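Local coordinates for protein adenylate isopentenyltransferase (PDB 3A8T) that transfers the isopentenyl group of dimethylallyl diphosphate to ATP, ADP or AMP, a magnesium-dependent step of cytokinin biosynthesis, at residues 235-240 and 262-267; 78-83 and 204-209; 38-43 and 122-127. All coordinates share one frame; numbering follows the deposited sequence.

Contact 1: residues 235-240 and 262-267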
loop_
_atom_site.group_PDB
_atom_site.type_symbol
_atom_site.label_atom_id
_atom_site.label_comp_id
_atom_site.label_asym_id
_atom_site.label_seq_id
_atom_site.Cartn_x
_atom_site.Cartn_y
_atom_site.Cartn_z
ATOM N N PRO A 235 -14.639 6.330 3.009
ATOM C CA PRO A 235 -15.443 7.032 4.038
ATOM C C PRO A 235 -15.578 8.522 3.727
ATOM O O PRO A 235 -16.658 9.089 3.919
ATOM C CB PRO A 235 -14.670 6.797 5.354
ATOM C CG PRO A 235 -13.491 5.787 4.980
ATOM C CD PRO A 235 -13.281 5.989 3.492
ATOM N N GLU A 236 -14.496 9.109 3.184
ATOM C CA GLU A 236 -14.432 10.539 2.843
ATOM C C GLU A 236 -15.444 10.868 1.761
ATOM O O GLU A 236 -16.242 11.807 1.916
ATOM C CB GLU A 236 -13.017 10.974 2.408
ATOM C CG GLU A 236 -11.935 10.792 3.440
ATOM C CD GLU A 236 -11.373 9.361 3.509
ATOM O OE1 GLU A 236 -11.979 8.378 2.984
ATOM O OE2 GLU A 236 -10.285 9.215 4.094
ATOM N N PHE A 237 -15.440 10.101 0.677
ATOM C CA PHE A 237 -16.428 10.392 -0.340
ATOM C C PHE A 237 -17.827 10.008 0.021
ATOM O O PHE A 237 -18.753 10.605 -0.497
ATOM C CB PHE A 237 -16.002 9.872 -1.721
ATOM C CG PHE A 237 -15.226 10.923 -2.501
ATOM C CD1 PHE A 237 -15.871 12.113 -2.922
ATOM C CD2 PHE A 237 -13.821 10.830 -2.666
ATOM C CE1 PHE A 237 -15.132 13.181 -3.473
ATOM C CE2 PHE A 237 -13.088 11.886 -3.213
ATOM C CZ PHE A 237 -13.738 13.064 -3.614
ATOM N N ASP A 238 -18.005 9.025 0.903
ATOM C CA ASP A 238 -19.374 8.661 1.347
ATOM C C ASP A 238 -20.014 9.915 1.990
ATOM O O ASP A 238 -21.211 10.201 1.826
ATOM C CB ASP A 238 -19.370 7.503 2.364
ATOM C CG ASP A 238 -19.105 6.140 1.709
ATOM O OD1 ASP A 238 -19.166 6.045 0.457
ATOM O OD2 ASP A 238 -18.832 5.151 2.434
ATOM N N ARG A 239 -19.213 10.689 2.698
ATOM C CA ARG A 239 -19.729 11.889 3.319
ATOM C C ARG A 239 -20.216 12.833 2.207
ATOM O O ARG A 239 -21.273 13.414 2.302
ATOM C CB ARG A 239 -18.626 12.505 4.142
ATOM C CG ARG A 239 -18.973 13.737 4.922
ATOM C CD ARG A 239 -18.107 13.775 6.184
ATOM N NE ARG A 239 -18.352 15.025 6.860
ATOM C CZ ARG A 239 -19.479 15.289 7.495
ATOM N NH1 ARG A 239 -20.446 14.382 7.568
ATOM N NH2 ARG A 239 -19.677 16.488 7.983
ATOM N N TYR A 240 -19.447 12.951 1.136
ATOM C CA TYR A 240 -19.828 13.777 -0.000
ATOM C C TYR A 240 -21.056 13.210 -0.713
ATOM O O TYR A 240 -21.997 13.918 -0.951
ATOM C CB TYR A 240 -18.679 13.865 -0.981
ATOM C CG TYR A 240 -19.037 14.543 -2.247
ATOM C CD1 TYR A 240 -18.968 15.928 -2.368
ATOM C CD2 TYR A 240 -19.436 13.812 -3.349
ATOM C CE1 TYR A 240 -19.276 16.567 -3.550
ATOM C CE2 TYR A 240 -19.749 14.453 -4.546
ATOM C CZ TYR A 240 -19.662 15.828 -4.640
ATOM O OH TYR A 240 -19.936 16.432 -5.842
ATOM N N GLY A 262 -17.707 23.040 -1.723
ATOM C CA GLY A 262 -17.138 22.986 -0.391
ATOM C C GLY A 262 -17.083 21.510 0.044
ATOM O O GLY A 262 -16.088 21.075 0.610
ATOM N N ALA A 263 -18.115 20.715 -0.247
ATOM C CA ALA A 263 -18.083 19.334 0.201
ATOM C C ALA A 263 -17.046 18.520 -0.545
ATOM O O ALA A 263 -16.359 17.710 0.035
ATOM C CB ALA A 263 -19.454 18.706 0.077
ATOM N N PHE A 264 -16.913 18.774 -1.830
ATOM C CA PHE A 264 -15.942 18.064 -2.627
ATOM C C PHE A 264 -14.532 18.322 -2.106
ATOM O O PHE A 264 -13.739 17.413 -1.852
ATOM C CB PHE A 264 -16.005 18.542 -4.063
ATOM C CG PHE A 264 -15.276 17.654 -5.003
ATOM C CD1 PHE A 264 -15.873 16.466 -5.438
ATOM C CD2 PHE A 264 -13.952 17.924 -5.340
ATOM C CE1 PHE A 264 -15.176 15.572 -6.175
ATOM C CE2 PHE A 264 -13.230 17.024 -6.079
ATOM C CZ PHE A 264 -13.831 15.840 -6.504
ATOM N N GLU A 265 -14.240 19.603 -1.989
ATOM C CA GLU A 265 -12.978 20.100 -1.541
ATOM C C GLU A 265 -12.637 19.499 -0.198
ATOM O O GLU A 265 -11.519 19.055 -0.006
ATOM C CB GLU A 265 -13.087 21.637 -1.502
ATOM C CG GLU A 265 -11.899 22.417 -0.977
ATOM C CD GLU A 265 -12.189 23.965 -0.866
ATOM O OE1 GLU A 265 -11.304 24.725 -0.364
ATOM O OE2 GLU A 265 -13.302 24.410 -1.280
ATOM N N GLU A 266 -13.605 19.477 0.714
ATOM C CA GLU A 266 -13.427 18.927 2.058
ATOM C C GLU A 266 -13.112 17.412 1.986
ATOM O O GLU A 266 -12.282 16.914 2.724
ATOM C CB GLU A 266 -14.698 19.159 2.932
ATOM C CG GLU A 266 -15.055 17.937 3.807
ATOM C CD GLU A 266 -16.166 18.139 4.884
ATOM O OE1 GLU A 266 -17.384 18.139 4.542
ATOM O OE2 GLU A 266 -15.805 18.271 6.083
ATOM N N ALA A 267 -13.803 16.684 1.119
ATOM C CA ALA A 267 -13.544 15.265 0.987
ATOM C C ALA A 267 -12.060 15.105 0.574
ATOM O O ALA A 267 -11.285 14.360 1.218
ATOM C CB ALA A 267 -14.481 14.685 -0.026
#
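Phe264 turns its ring edge toward the face of Tyr240, an edge-to-face pair with planes at 86° and centroids 5.5 Å apart. Its CD1 stands over the tyrosine ring, while Tyr240 CE1 lies in the plane of the phenylalanine. Tyr240 CB points toward the opposing helix and CG lies anti to the backbone N. The edge of the tyrosine ring reaches the backbone of Ala263, and Tyr240 CD1 comes within 3.7 Å of Ala263 CB. An alanine in place of Tyr240 would probably open a gap beside Ala263 and leave the edge of Phe264 without the ring face it meets.

Phe237 completes an aromatic cluster. Its plane is inclined to that of Phe264 by 51°, with Phe237 CE1 and Phe264 CE1 3.6 Å apart. Ala267 CB sits over one face of Phe237, 4.1 Å from the ring centroid, a CH-pi contact.

The two helices, 234-243 and 257-289, run antiparallel here (172°), their local axes 9.0 Å apart, with Ala263 and Ala267 as the small residues facing the partner. Phe204, from helix 203-210, adds its own edge-to-face contact to Phe237. At the exposed margin Glu266 OE1 stands off the guanidinium plane of Arg239, with no N-H aimed at it; at 4.0 Å from Arg239 NE the two groups attract only as charges.

Contact 2: residues 78-83 and 204-209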
loop_
_atom_site.group_PDB
_atom_site.type_symbol
_atom_site.label_atom_id
_atom_site.label_comp_id
_atom_site.label_asym_id
_atom_site.label_seq_id
_atom_site.Cartn_x
_atom_site.Cartn_y
_atom_site.Cartn_z
ATOM N N LYS A 78 -10.203 -7.634 -4.380
ATOM C CA LYS A 78 -10.414 -7.305 -5.791
ATOM C C LYS A 78 -11.219 -6.013 -5.705
ATOM O O LYS A 78 -12.133 -5.896 -4.885
ATOM C CB LYS A 78 -11.272 -8.366 -6.486
ATOM C CG LYS A 78 -10.966 -9.810 -6.082
ATOM C CD LYS A 78 -12.063 -10.752 -6.528
ATOM C CE LYS A 78 -13.432 -10.251 -6.005
ATOM N NZ LYS A 78 -14.682 -10.624 -6.806
ATOM N N GLY A 79 -10.915 -5.028 -6.521
ATOM C CA GLY A 79 -11.710 -3.815 -6.426
ATOM C C GLY A 79 -10.903 -2.575 -6.084
ATOM O O GLY A 79 -9.786 -2.682 -5.516
ATOM N N LEU A 80 -11.476 -1.411 -6.427
ATOM C CA LEU A 80 -10.879 -0.101 -6.202
ATOM C C LEU A 80 -9.403 -0.116 -6.488
ATOM O O LEU A 80 -8.625 0.340 -5.672
ATOM C CB LEU A 80 -11.112 0.361 -4.758
ATOM C CG LEU A 80 -12.567 0.357 -4.224
ATOM C CD1 LEU A 80 -12.531 0.737 -2.749
ATOM C CD2 LEU A 80 -13.475 1.289 -4.996
ATOM N N ASP A 81 -9.030 -0.634 -7.648
ATOM C CA ASP A 81 -7.652 -0.730 -8.049
ATOM C C ASP A 81 -6.960 0.632 -7.946
ATOM O O ASP A 81 -5.789 0.706 -7.518
ATOM C CB ASP A 81 -7.567 -1.300 -9.460
ATOM C CG ASP A 81 -8.082 -2.761 -9.559
ATOM O OD1 ASP A 81 -8.082 -3.489 -8.556
ATOM O OD2 ASP A 81 -8.459 -3.219 -10.650
ATOM N N ILE A 82 -7.682 1.709 -8.285
ATOM C CA ILE A 82 -7.109 3.066 -8.201
ATOM C C ILE A 82 -6.985 3.528 -6.764
ATOM O O ILE A 82 -5.905 3.839 -6.305
ATOM C CB ILE A 82 -7.963 4.134 -8.963
ATOM C CG1 ILE A 82 -7.884 3.882 -10.460
ATOM C CG2 ILE A 82 -7.432 5.594 -8.701
ATOM C CD1 ILE A 82 -8.939 4.693 -11.264
ATOM N N THR A 83 -8.117 3.540 -6.068
ATOM C CA THR A 83 -8.189 3.971 -4.688
ATOM C C THR A 83 -7.178 3.272 -3.780
ATOM O O THR A 83 -6.601 3.913 -2.909
ATOM C CB THR A 83 -9.647 3.805 -4.106
ATOM O OG1 THR A 83 -10.607 4.502 -4.934
ATOM C CG2 THR A 83 -9.717 4.400 -2.676
ATOM N N PHE A 204 -12.649 9.209 -8.329
ATOM C CA PHE A 204 -13.974 9.653 -7.957
ATOM C C PHE A 204 -15.096 8.847 -8.630
ATOM O O PHE A 204 -16.059 8.452 -7.997
ATOM C CB PHE A 204 -14.100 11.159 -8.243
ATOM C CG PHE A 204 -15.507 11.702 -8.108
ATOM C CD1 PHE A 204 -16.055 11.973 -6.846
ATOM C CD2 PHE A 204 -16.302 11.890 -9.250
ATOM C CE1 PHE A 204 -17.390 12.426 -6.691
ATOM C CE2 PHE A 204 -17.680 12.350 -9.138
ATOM C CZ PHE A 204 -18.217 12.616 -7.868
ATOM N N ASP A 205 -14.962 8.585 -9.911
ATOM C CA ASP A 205 -15.945 7.801 -10.619
ATOM C C ASP A 205 -15.908 6.383 -10.142
ATOM O O ASP A 205 -16.884 5.721 -10.128
ATOM C CB ASP A 205 -15.621 7.860 -12.084
ATOM C CG ASP A 205 -15.642 9.276 -12.577
ATOM O OD1 ASP A 205 -16.746 9.868 -12.659
ATOM O OD2 ASP A 205 -14.558 9.824 -12.849
ATOM N N GLU A 206 -14.751 5.926 -9.737
ATOM C CA GLU A 206 -14.594 4.561 -9.241
ATOM C C GLU A 206 -15.386 4.447 -7.937
ATOM O O GLU A 206 -16.127 3.493 -7.709
ATOM C CB GLU A 206 -13.100 4.301 -8.980
ATOM C CG GLU A 206 -12.748 2.901 -8.565
ATOM C CD GLU A 206 -11.265 2.733 -8.221
ATOM O OE1 GLU A 206 -10.827 3.250 -7.166
ATOM O OE2 GLU A 206 -10.548 2.082 -9.018
ATOM N N LEU A 207 -15.239 5.460 -7.088
ATOM C CA LEU A 207 -15.906 5.461 -5.808
ATOM C C LEU A 207 -17.402 5.704 -5.985
ATOM O O LEU A 207 -18.208 5.174 -5.222
ATOM C CB LEU A 207 -15.252 6.523 -4.897
ATOM C CG LEU A 207 -13.785 6.364 -4.439
ATOM C CD1 LEU A 207 -13.314 7.642 -3.932
ATOM C CD2 LEU A 207 -13.618 5.307 -3.314
ATOM N N ALA A 208 -17.794 6.506 -6.972
ATOM C CA ALA A 208 -19.222 6.742 -7.197
ATOM C C ALA A 208 -19.882 5.438 -7.616
ATOM O O ALA A 208 -21.020 5.187 -7.263
ATOM C CB ALA A 208 -19.459 7.833 -8.294
ATOM N N GLU A 209 -19.165 4.607 -8.362
ATOM C CA GLU A 209 -19.711 3.333 -8.839
ATOM C C GLU A 209 -19.698 2.293 -7.715
ATOM O O GLU A 209 -20.545 1.395 -7.665
ATOM C CB GLU A 209 -18.911 2.836 -10.052
ATOM C CG GLU A 209 -19.309 1.454 -10.558
ATOM C CD GLU A 209 -20.708 1.420 -11.241
ATOM O OE1 GLU A 209 -21.068 2.391 -11.966
ATOM O OE2 GLU A 209 -21.449 0.414 -11.067
#
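The loop that follows strand 66-70 contributes Thr83 to the ATP pocket, and helix 203-210 grips this part of the loop through one carboxylate. Glu206 reaches across with CG anti to the backbone N and an extended chain, bringing both oxygens to consecutive backbone amides. Ile82 N donates to Glu206 OE2 at 3.0 Å, with an N-H...O angle of 158°. Thr83 N donates to Glu206 OE1 at 2.9 Å and 160°. Each oxygen receives its amide N-H at its syn lone pair, so the carboxylate forms a two-pronged clasp that fixes its own rotation.

A third bond falls on the same group: Thr83 OG1 donates to Glu206 OE1 at 2.6 Å, meeting the oxygen nearly along its C-O axis. OE1 thus accepts from both the amide and the hydroxyl of a single residue. The threonine hydroxyl stands beside its own backbone N (chi1 -55°), which lets both donors converge on that oxygen. Three donated hydrogens would be expected to stabilise the carboxylate in its ionised form.

Apolar groups flank the clasp. Ile82 CB lies 3.3 Å from Glu206 OE2, and Leu80 CD2 is 4.0 Å from Glu206 CG. On the next helical residue, Leu207 CD2 comes 3.5 Å from Thr83 OG1, while Val234 of helix 234-243 touches both Leu80 and Leu207. ATP touches Thr83, and Thr84, whose hydroxyl bonds to Leu80 O, is an ATP-binding residue; the geometry is therefore consistent with Glu206 as a second-shell residue behind the nucleotide pocket of this isopentenyltransferase.

Contact 3: residues 38-43 and 122-127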
loop_
_atom_site.group_PDB
_atom_site.type_symbol
_atom_site.label_atom_id
_atom_site.label_comp_id
_atom_site.label_asym_id
_atom_site.label_seq_id
_atom_site.Cartn_x
_atom_site.Cartn_y
_atom_site.Cartn_z
ATOM N N ARG A 38 14.854 -26.582 8.322
ATOM C CA ARG A 38 15.092 -25.954 6.977
ATOM C C ARG A 38 14.277 -24.651 6.862
ATOM O O ARG A 38 13.117 -24.664 6.414
ATOM C CB ARG A 38 14.689 -26.946 5.860
ATOM C CG ARG A 38 15.002 -26.497 4.396
ATOM C CD ARG A 38 16.515 -26.422 4.111
ATOM N NE ARG A 38 16.832 -26.215 2.694
ATOM C CZ ARG A 38 16.412 -26.998 1.693
ATOM N NH1 ARG A 38 15.632 -28.050 1.930
ATOM N NH2 ARG A 38 16.815 -26.754 0.448
ATOM N N LYS A 39 14.908 -23.534 7.239
ATOM C CA LYS A 39 14.233 -22.230 7.257
ATOM C C LYS A 39 14.395 -21.349 6.013
ATOM O O LYS A 39 15.450 -20.811 5.741
ATOM C CB LYS A 39 14.663 -21.506 8.521
ATOM C CG LYS A 39 14.032 -20.199 8.756
ATOM C CD LYS A 39 14.501 -19.641 10.101
ATOM C CE LYS A 39 14.032 -20.509 11.256
ATOM N NZ LYS A 39 14.127 -19.815 12.582
ATOM N N GLU A 40 13.305 -21.242 5.267
ATOM C CA GLU A 40 13.209 -20.491 4.017
ATOM C C GLU A 40 13.471 -19.005 4.071
ATOM O O GLU A 40 13.029 -18.304 5.009
ATOM C CB GLU A 40 11.833 -20.728 3.382
ATOM C CG GLU A 40 11.581 -22.199 3.190
ATOM C CD GLU A 40 10.113 -22.572 2.961
ATOM O OE1 GLU A 40 9.208 -21.974 3.631
ATOM O OE2 GLU A 40 9.890 -23.506 2.122
ATOM N N LYS A 41 14.172 -18.549 3.020
ATOM C CA LYS A 41 14.550 -17.162 2.828
ATOM C C LYS A 41 13.395 -16.359 2.266
ATOM O O LYS A 41 12.715 -16.788 1.317
ATOM C CB LYS A 41 15.748 -17.048 1.913
ATOM C CG LYS A 41 17.053 -17.637 2.499
ATOM C CD LYS A 41 18.261 -17.468 1.515
ATOM C CE LYS A 41 19.655 -17.819 2.150
ATOM N NZ LYS A 41 20.136 -16.770 3.127
ATOM N N LEU A 42 13.170 -15.213 2.896
ATOM C CA LEU A 42 12.132 -14.326 2.500
ATOM C C LEU A 42 12.579 -12.872 2.534
ATOM O O LEU A 42 13.044 -12.366 3.541
ATOM C CB LEU A 42 10.894 -14.510 3.393
ATOM C CG LEU A 42 9.764 -13.489 3.137
ATOM C CD1 LEU A 42 9.064 -13.690 1.758
ATOM C CD2 LEU A 42 8.816 -13.572 4.299
ATOM N N LEU A 43 12.439 -12.201 1.408
ATOM C CA LEU A 43 12.806 -10.803 1.348
ATOM C C LEU A 43 11.574 -10.013 1.751
ATOM O O LEU A 43 10.466 -10.314 1.280
ATOM C CB LEU A 43 13.239 -10.439 -0.062
ATOM C CG LEU A 43 13.735 -9.023 -0.321
ATOM C CD1 LEU A 43 14.888 -8.650 0.660
ATOM C CD2 LEU A 43 14.188 -8.981 -1.784
ATOM N N ALA A 122 2.033 -19.399 -0.106
ATOM C CA ALA A 122 2.694 -18.741 -1.211
ATOM C C ALA A 122 4.187 -18.673 -0.979
ATOM O O ALA A 122 4.965 -18.823 -1.924
ATOM C CB ALA A 122 2.136 -17.333 -1.420
ATOM N N VAL A 123 4.612 -18.447 0.251
ATOM C CA VAL A 123 6.070 -18.389 0.467
ATOM C C VAL A 123 6.656 -19.754 0.101
ATOM O O VAL A 123 7.640 -19.883 -0.596
ATOM C CB VAL A 123 6.417 -18.086 1.913
ATOM C CG1 VAL A 123 7.827 -18.339 2.175
ATOM C CG2 VAL A 123 6.091 -16.662 2.216
ATOM N N SER A 124 5.957 -20.771 0.552
ATOM C CA SER A 124 6.365 -22.134 0.370
ATOM C C SER A 124 6.357 -22.564 -1.112
ATOM O O SER A 124 7.233 -23.256 -1.603
ATOM C CB SER A 124 5.426 -22.961 1.227
ATOM O OG SER A 124 5.972 -24.225 1.429
ATOM N N GLU A 125 5.365 -22.103 -1.829
ATOM C CA GLU A 125 5.234 -22.417 -3.223
ATOM C C GLU A 125 6.281 -21.778 -4.116
ATOM O O GLU A 125 6.761 -22.424 -5.040
ATOM C CB GLU A 125 3.837 -22.015 -3.681
ATOM C CG GLU A 125 2.794 -23.022 -3.205
ATOM C CD GLU A 125 1.444 -22.400 -2.952
ATOM O OE1 GLU A 125 0.600 -23.100 -2.355
ATOM O OE2 GLU A 125 1.226 -21.225 -3.342
ATOM N N ILE A 126 6.609 -20.514 -3.834
ATOM C CA ILE A 126 7.574 -19.755 -4.601
ATOM C C ILE A 126 8.959 -20.350 -4.485
ATOM O O ILE A 126 9.675 -20.460 -5.462
ATOM C CB ILE A 126 7.608 -18.235 -4.122
ATOM C CG1 ILE A 126 6.267 -17.571 -4.408
ATOM C CG2 ILE A 126 8.746 -17.506 -4.756
ATOM C CD1 ILE A 126 5.994 -16.417 -3.537
ATOM N N THR A 127 9.338 -20.657 -3.263
ATOM C CA THR A 127 10.620 -21.252 -2.968
ATOM C C THR A 127 10.640 -22.562 -3.718
ATOM O O THR A 127 11.666 -22.970 -4.251
ATOM C CB THR A 127 10.747 -21.548 -1.453
ATOM O OG1 THR A 127 10.528 -20.343 -0.708
ATOM C CG2 THR A 127 12.152 -22.065 -1.136
HETATM O O HOH W 1 12.603 -19.073 -0.231
#
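This is a loose, partly buried packing contact in a P-loop NTPase-like parallel sheet: strand 41-46, which leads into the ATP-binding P-loop Gly47-Ser54, meets the last turns of helix 112-128, packed on that sheet. No direct hydrogen bond crosses it. Its apolar part is Leu42 against Val123, with Leu42 CD1 and Val123 CG2 4.2 Å apart. Glu40, just ahead of the strand, reaches obliquely toward the helix, its chain extended beyond CG. Its carboxylate oxygens lie beside different residues: OE1 is 4.2 Å from Val123 CG1, while OE2 is 4.0 Å from Ser124 OG, too long for a hydrogen bond.

Water supplies the polar link. One molecule donates to Lys41 O at 2.8 Å and also meets Thr127 OG1 at an unusually short, doubtful 2.5 Å. With OG1 beside its backbone N (chi1 -56°), the threonine hydroxyl also lies 2.9 Å from Val123 O.

Tyr173 touches Glu40, Leu42 and Val123, just before strand 174-181, whose Asp174 bonds to the backbones of Glu40 and Leu42. Pro133 of strand 132-136 packs against Leu42, Ile126 and Thr127, and the side chains of Val123 and Ile126 also touch Ile69 of strand 66-70.

How the contacts relate
Contacts 1 and 2 lie on the same side of the chain's centre, with their own centres about 15 Å apart, and they touch through helix 203-210. Its Phe204 meets all three rings of contact 1, with Phe204 CD1 3.8 Å from Phe264 CE1, and Leu207 CD1 is 3.5 Å from Phe237 CD2. The nucleotide is closest to contact 2: ATP touches Thr83, although the side chain of that residue stays about 5 Å away, whereas that of Glu236 in contact 1 is about 8 Å from ATP. Contact 3 belongs to the opposite side, its nearest atoms about 16 Å from contact 2 and 28 Å from contact 1, and away from the ATP-binding residues.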